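Local coordinates for quinoline 2-oxidoreductase small subunit (Pseudomonas putida, PDB 1T3Q), which carries two [2Fe-2S] clusters that probably pass electrons from the molybdenum centre of the large subunit towards FAD during quinoline oxidation, at the interface of chains A and B. Residues are numbered along the deposited sequence; one frame, centred on the assembly and turned at random. Chains: chain A, quinoline 2-oxidoreductase small subunit; chain B, quinoline 2-oxidoreductase large subunit.

The interface of chains A and B. Residues chain A 92, 99-100, 105, 111, 115; chain B 23, 26-27.
Methyl CD2 of B:Leu27 packs against CB of A:Phe99 at 3.5 Å and reaches ring atoms CG and CD2 only more loosely. One ring face is covered within chain A by A:Leu115, whose CD2 stands 3.8 Å above the plane, over the centre. The carboxylate of B:Asp23 is turned 74° from the guanidinium of A:Arg100. Its OD2 lies 4.9 Å from NE of A:Arg100, so any attraction is at a distance, and the arginine meets the aspartate through its aliphatic CG. OD2 is instead tied by water 1 to the backbone O of A:Arg100 and by water 2 to the backbone O of A:Leu105. B:Leu27 is the main apolar plug. Its CD2 also touches CG2 of A:Thr111 at 3.5 Å, and its CD1 points towards A:Arg100 CB and A:Leu92. The threonine methyl gets there by standing opposite its own backbone N. CG of A:Leu105 lies between its backbone N and carbonyl carbon (chi1 66°), which directs CD1 to CB of B:Leu26 (3.6 Å) and CD2 towards B:Asp23 and B:Leu27. An alanine here would remove CG and both methyls, and would probably leave a gap beside B:Leu26, B:Leu27 and the carboxylate of B:Asp23. The short helix 23-27 of the large subunit sits against helix 94-101, the loop residue A:Leu105 and the start of helix 111-124, all three in the [2Fe-2S] binding domain of the small subunit.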
loop_
_atom_site.group_PDB
_atom_site.type_symbol
_atom_site.label_atom_id
_atom_site.label_comp_id
_atom_site.label_asym_id
_atom_site.label_seq_id
_atom_site.Cartn_x
_atom_site.Cartn_y
_atom_site.Cartn_z
ATOM N N LEU A 92 -16.387 -20.292 0.557
ATOM C CA LEU A 92 -17.530 -19.720 1.247
ATOM C C LEU A 92 -18.367 -20.878 1.763
ATOM O O LEU A 92 -18.437 -21.917 1.110
ATOM C CB LEU A 92 -18.365 -18.883 0.277
ATOM C CG LEU A 92 -17.655 -17.661 -0.304
ATOM C CD1 LEU A 92 -18.584 -16.922 -1.263
ATOM C CD2 LEU A 92 -17.227 -16.754 0.840
ATOM N N PHE A 99 -25.742 -16.026 -0.010
ATOM C CA PHE A 99 -25.814 -14.563 -0.083
ATOM C C PHE A 99 -25.339 -14.111 -1.467
ATOM O O PHE A 99 -25.935 -13.227 -2.088
ATOM C CB PHE A 99 -24.915 -13.926 0.992
ATOM C CG PHE A 99 -25.645 -13.540 2.247
ATOM C CD1 PHE A 99 -26.362 -14.488 2.979
ATOM C CD2 PHE A 99 -25.614 -12.225 2.703
ATOM C CE1 PHE A 99 -27.036 -14.131 4.143
ATOM C CE2 PHE A 99 -26.288 -11.857 3.872
ATOM C CZ PHE A 99 -26.999 -12.811 4.594
ATOM N N ARG A 100 -24.262 -14.732 -1.944
ATOM C CA ARG A 100 -23.693 -14.397 -3.240
ATOM C C ARG A 100 -24.621 -14.780 -4.392
ATOM O O ARG A 100 -24.874 -13.971 -5.287
ATOM C CB ARG A 100 -22.345 -15.100 -3.423
ATOM C CG ARG A 100 -21.615 -14.675 -4.678
ATOM C CD ARG A 100 -20.403 -15.536 -4.938
ATOM N NE ARG A 100 -19.680 -15.073 -6.117
ATOM C CZ ARG A 100 -18.843 -15.828 -6.820
ATOM N NH1 ARG A 100 -18.628 -17.085 -6.458
ATOM N NH2 ARG A 100 -18.225 -15.326 -7.883
ATOM N N LEU A 105 -26.013 -8.736 -1.093
ATOM C CA LEU A 105 -25.166 -7.631 -0.646
ATOM C C LEU A 105 -24.728 -6.771 -1.839
ATOM O O LEU A 105 -24.651 -7.238 -2.967
ATOM C CB LEU A 105 -23.918 -8.128 0.088
ATOM C CG LEU A 105 -22.923 -8.919 -0.751
ATOM C CD1 LEU A 105 -21.517 -8.742 -0.203
ATOM C CD2 LEU A 105 -23.336 -10.391 -0.752
ATOM N N THR A 111 -23.112 -6.675 5.800
ATOM C CA THR A 111 -22.999 -8.120 5.655
ATOM C C THR A 111 -22.503 -8.920 6.856
ATOM O O THR A 111 -23.111 -9.930 7.205
ATOM C CB THR A 111 -22.176 -8.439 4.397
ATOM O OG1 THR A 111 -22.720 -7.688 3.299
ATOM C CG2 THR A 111 -22.270 -9.917 4.045
ATOM N N LEU A 115 -24.907 -11.786 8.600
ATOM C CA LEU A 115 -24.510 -13.184 8.748
ATOM C C LEU A 115 -24.596 -13.684 10.189
ATOM O O LEU A 115 -25.029 -14.819 10.437
ATOM C CB LEU A 115 -23.090 -13.385 8.205
ATOM C CG LEU A 115 -22.933 -13.224 6.685
ATOM C CD1 LEU A 115 -21.461 -13.157 6.315
ATOM C CD2 LEU A 115 -23.615 -14.383 5.972
ATOM N N ASP B 23 -18.128 -10.023 -4.078
ATOM C CA ASP B 23 -18.838 -10.660 -2.971
ATOM C C ASP B 23 -17.997 -11.521 -2.047
ATOM O O ASP B 23 -18.222 -11.527 -0.840
ATOM C CB ASP B 23 -19.993 -11.521 -3.494
ATOM C CG ASP B 23 -21.180 -10.702 -3.958
ATOM O OD1 ASP B 23 -21.101 -9.451 -3.956
ATOM O OD2 ASP B 23 -22.201 -11.315 -4.332
ATOM N N LEU B 26 -16.158 -9.483 0.497
ATOM C CA LEU B 26 -17.146 -8.765 1.297
ATOM C C LEU B 26 -17.985 -9.666 2.210
ATOM O O LEU B 26 -18.672 -9.178 3.104
ATOM C CB LEU B 26 -18.066 -7.945 0.381
ATOM C CG LEU B 26 -17.370 -6.894 -0.500
ATOM C CD1 LEU B 26 -18.401 -6.227 -1.406
ATOM C CD2 LEU B 26 -16.654 -5.861 0.370
ATOM N N LEU B 27 -17.918 -10.976 1.987
ATOM C CA LEU B 27 -18.670 -11.936 2.801
ATOM C C LEU B 27 -17.772 -12.616 3.830
ATOM O O LEU B 27 -18.253 -13.331 4.714
ATOM C CB LEU B 27 -19.301 -13.013 1.904
ATOM C CG LEU B 27 -20.570 -12.665 1.130
ATOM C CD1 LEU B 27 -20.722 -13.592 -0.072
ATOM C CD2 LEU B 27 -21.765 -12.769 2.061
HETATM O O HOH W 1 -23.419 -11.973 -6.594
HETATM O O HOH W 2 -24.394 -9.920 -3.884
#